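Local atomic coordinates of extracellular sialidase/neuraminidase, putative (Aspergillus fumigatus, PDB entry 2XZI), a protein that acts as a KDNase, a sialidase-family glycosidase that hydrolyses glycosides of the deaminated sialic acid KDN and is probably secreted. Residues A275-Y283 and Y338-I349. Sequence-based numbering, arbitrary orientation.
Sequences ACQGSVLRY and YSSMTKTGDYKI. With KDM (deamino-alpha-neuraminic acid), chain C.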
# COMPACT_ATOMS: atom_id res chain seq x y z
N ALA A 275 10.68 -10.90 -2.84
CA ALA A 275 11.18 -9.52 -2.85
C ALA A 275 10.13 -8.62 -3.52
O ALA A 275 10.29 -8.12 -4.64
CB ALA A 275 12.56 -9.41 -3.55
N CYS A 276 9.02 -8.44 -2.80
CA CYS A 276 7.89 -7.64 -3.26
C CYS A 276 7.25 -7.00 -2.02
O CYS A 276 7.44 -7.48 -0.91
CB CYS A 276 6.88 -8.51 -4.03
SG CYS A 276 5.48 -7.65 -4.78
N GLN A 277 6.51 -5.92 -2.19
CA GLN A 277 5.76 -5.33 -1.10
C GLN A 277 4.65 -6.28 -0.61
O GLN A 277 4.17 -7.13 -1.35
CB GLN A 277 5.24 -3.97 -1.58
CG GLN A 277 4.37 -3.17 -0.61
CD GLN A 277 2.88 -3.45 -0.74
OE1 GLN A 277 2.46 -4.46 -1.30
NE2 GLN A 277 2.06 -2.53 -0.24
N GLY A 278 4.27 -6.14 0.66
CA GLY A 278 3.13 -6.85 1.23
C GLY A 278 2.30 -5.86 2.02
O GLY A 278 2.60 -4.65 2.03
N SER A 279 1.25 -6.38 2.68
CA SER A 279 0.38 -5.56 3.51
C SER A 279 -0.01 -6.33 4.77
O SER A 279 -0.03 -7.57 4.77
CB SER A 279 -0.83 -5.04 2.71
OG SER A 279 -1.59 -6.11 2.13
N VAL A 280 -0.32 -5.59 5.83
CA VAL A 280 -0.67 -6.18 7.12
C VAL A 280 -1.77 -5.31 7.74
O VAL A 280 -1.85 -4.11 7.46
CB VAL A 280 0.58 -6.25 8.05
CG1 VAL A 280 1.04 -4.84 8.51
CG2 VAL A 280 0.32 -7.18 9.24
N LEU A 281 -2.63 -5.91 8.57
CA LEU A 281 -3.82 -5.24 9.08
C LEU A 281 -4.21 -5.76 10.45
O LEU A 281 -4.33 -6.97 10.63
CB LEU A 281 -4.99 -5.44 8.10
CG LEU A 281 -6.31 -4.78 8.49
CD1 LEU A 281 -6.18 -3.25 8.37
CD2 LEU A 281 -7.46 -5.26 7.59
N ARG A 282 -4.40 -4.85 11.40
CA ARG A 282 -5.00 -5.21 12.68
C ARG A 282 -6.51 -5.32 12.47
O ARG A 282 -7.18 -4.35 12.10
CB ARG A 282 -4.68 -4.12 13.69
CG ARG A 282 -5.29 -4.31 15.07
CD ARG A 282 -4.82 -3.15 15.93
NE ARG A 282 -5.40 -3.14 17.27
CZ ARG A 282 -4.78 -3.54 18.38
NH1 ARG A 282 -3.52 -4.00 18.33
NH2 ARG A 282 -5.42 -3.48 19.53
N TYR A 283 -7.04 -6.51 12.69
CA TYR A 283 -8.46 -6.73 12.45
C TYR A 283 -9.35 -6.45 13.67
O TYR A 283 -10.38 -5.78 13.55
CB TYR A 283 -8.72 -8.13 11.88
CG TYR A 283 -10.12 -8.25 11.34
CD1 TYR A 283 -10.42 -7.85 10.03
CD2 TYR A 283 -11.16 -8.71 12.15
CE1 TYR A 283 -11.72 -7.94 9.54
CE2 TYR A 283 -12.47 -8.79 11.67
CZ TYR A 283 -12.73 -8.41 10.36
OH TYR A 283 -14.02 -8.49 9.88
N TYR A 338 2.01 -5.92 -5.54
CA TYR A 338 1.76 -5.09 -4.34
C TYR A 338 0.29 -5.14 -3.93
O TYR A 338 -0.59 -5.36 -4.77
CB TYR A 338 2.12 -3.62 -4.61
CG TYR A 338 3.59 -3.28 -4.69
CD1 TYR A 338 4.53 -4.11 -5.32
CD2 TYR A 338 4.04 -2.06 -4.16
CE1 TYR A 338 5.89 -3.73 -5.40
CE2 TYR A 338 5.37 -1.70 -4.22
CZ TYR A 338 6.29 -2.53 -4.84
OH TYR A 338 7.62 -2.15 -4.91
N SER A 339 0.03 -4.91 -2.65
CA SER A 339 -1.33 -4.99 -2.13
C SER A 339 -1.53 -4.04 -0.96
O SER A 339 -0.57 -3.53 -0.38
CB SER A 339 -1.63 -6.43 -1.68
OG SER A 339 -0.81 -6.76 -0.57
N SER A 340 -2.80 -3.80 -0.63
CA SER A 340 -3.18 -2.97 0.51
C SER A 340 -4.50 -3.47 1.06
O SER A 340 -5.38 -3.84 0.29
CB SER A 340 -3.30 -1.50 0.09
OG SER A 340 -3.50 -0.65 1.20
N MET A 341 -4.62 -3.49 2.39
CA MET A 341 -5.87 -3.91 3.02
C MET A 341 -6.42 -2.90 4.01
O MET A 341 -5.68 -2.20 4.71
CB MET A 341 -5.68 -5.23 3.79
CG MET A 341 -5.29 -6.42 2.94
SD MET A 341 -5.13 -7.90 3.95
CE MET A 341 -3.62 -7.56 4.87
N THR A 342 -7.75 -2.89 4.09
CA THR A 342 -8.49 -2.15 5.11
C THR A 342 -9.65 -3.00 5.63
O THR A 342 -10.08 -3.96 4.97
CB THR A 342 -9.00 -0.79 4.58
OG1 THR A 342 -9.50 -0.02 5.68
CG2 THR A 342 -10.11 -1.00 3.57
N LYS A 343 -10.15 -2.67 6.81
CA LYS A 343 -11.45 -3.16 7.22
C LYS A 343 -12.52 -2.28 6.61
O LYS A 343 -12.36 -1.06 6.58
CB LYS A 343 -11.58 -3.13 8.73
CG LYS A 343 -10.63 -4.04 9.45
CD LYS A 343 -10.95 -4.12 10.93
CE LYS A 343 -10.48 -2.89 11.67
NZ LYS A 343 -10.53 -3.10 13.14
N THR A 344 -13.60 -2.88 6.14
CA THR A 344 -14.74 -2.12 5.63
C THR A 344 -15.76 -1.92 6.75
O THR A 344 -15.69 -2.58 7.79
CB THR A 344 -15.46 -2.85 4.48
OG1 THR A 344 -16.08 -4.04 4.99
CG2 THR A 344 -14.50 -3.20 3.35
N GLY A 345 -16.70 -1.02 6.51
CA GLY A 345 -17.79 -0.77 7.46
C GLY A 345 -18.77 -1.90 7.65
O GLY A 345 -19.53 -1.92 8.63
N ASP A 346 -18.75 -2.88 6.75
CA ASP A 346 -19.67 -4.01 6.81
C ASP A 346 -18.94 -5.32 7.11
O ASP A 346 -19.34 -6.38 6.61
CB ASP A 346 -20.54 -4.12 5.54
CG ASP A 346 -19.75 -4.45 4.28
OD1 ASP A 346 -18.57 -4.08 4.16
OD2 ASP A 346 -20.33 -5.08 3.38
N TYR A 347 -17.90 -5.24 7.94
CA TYR A 347 -17.28 -6.45 8.51
C TYR A 347 -16.66 -7.33 7.43
O TYR A 347 -16.76 -8.56 7.47
CB TYR A 347 -18.28 -7.23 9.38
CG TYR A 347 -19.01 -6.38 10.39
CD1 TYR A 347 -18.39 -6.00 11.58
CD2 TYR A 347 -20.32 -5.94 10.16
CE1 TYR A 347 -19.05 -5.20 12.50
CE2 TYR A 347 -20.98 -5.15 11.08
CZ TYR A 347 -20.34 -4.78 12.24
OH TYR A 347 -21.01 -4.00 13.16
N LYS A 348 -16.03 -6.68 6.45
CA LYS A 348 -15.23 -7.38 5.45
C LYS A 348 -13.81 -6.84 5.48
O LYS A 348 -13.53 -5.79 6.09
CB LYS A 348 -15.77 -7.22 4.03
CG LYS A 348 -17.26 -7.41 3.82
CD LYS A 348 -17.70 -8.83 4.04
CE LYS A 348 -19.15 -9.00 3.62
NZ LYS A 348 -20.18 -8.33 4.47
N ILE A 349 -12.92 -7.58 4.84
CA ILE A 349 -11.61 -7.08 4.48
C ILE A 349 -11.69 -6.57 3.03
O ILE A 349 -12.22 -7.23 2.13
CB ILE A 349 -10.53 -8.18 4.65
CG1 ILE A 349 -10.39 -8.58 6.14
CG2 ILE A 349 -9.18 -7.72 4.12
CD1 ILE A 349 -9.68 -9.88 6.36
C2 KDM C . 9.45 -1.77 -7.55
C1 KDM C . 8.99 -3.22 -7.66
C3 KDM C . 8.24 -0.81 -7.62
C4 KDM C . 8.48 0.53 -6.87
C5 KDM C . 9.94 0.83 -6.53
C6 KDM C . 10.52 -0.36 -5.71
C7 KDM C . 12.04 -0.27 -5.52
C8 KDM C . 12.52 -1.37 -4.55
C9 KDM C . 14.03 -1.33 -4.39
O5 KDM C . 10.07 2.09 -5.81
O1A KDM C . 7.89 -3.46 -8.21
O1B KDM C . 9.78 -4.07 -7.20
O4 KDM C . 7.98 1.58 -7.70
O6 KDM C . 10.22 -1.66 -6.31
O7 KDM C . 12.68 -0.43 -6.78
O8 KDM C . 11.94 -1.19 -3.25
O9 KDM C . 14.36 -0.09 -3.74
O2 KDM C . 10.31 -1.57 -8.67
O HOH W 1 1.50 -7.85 -1.77
O HOH W 2 -3.08 -3.43 4.96
O HOH W 3 -14.70 -10.35 7.94
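Q277 extends CG anti to its backbone N (chi1 178°) and then bends at chi2 (-91°). This lays the amide along the backbone of Y338 and S339, while Q277 CB sits 3.4 Å from the Y338 ring centroid, a CH-pi contact over the face. The amide plane is nearly parallel to the ring. S339 N donates to Q277 OE1 (2.8 Å), somewhat tilted from the carbonyl plane. Q277 NE2 donates to S339 O (2.8 Å), in the plane of that carbonyl. With P187 O as a second acceptor for NE2, the amide is fixed in rotation. S279 OG donates to S339 OG (2.9 Å), which donates to a water bound to Q277 O. Strands 279-283 and 338-343 run nearly parallel (10°) but belong to different antiparallel sheets. Both are edge strands, joined through side chains as neighbouring blades of the sialidase beta-propeller. Further out, M341 CE packs on L281 CB, and L281 CD2 lies against K343 CG. K343 CD covers one face of the Y283 ring, and NZ donates to Y283 O (2.7 Å) from above the carbonyl plane. In the ligand pocket, Y338 OH is 3.0 Å from O6 of bound deamino-alpha-neuraminic acid (KDM) and hydrogen-bonds E229, consistent with the Tyr-Glu nucleophile pair of sialidases.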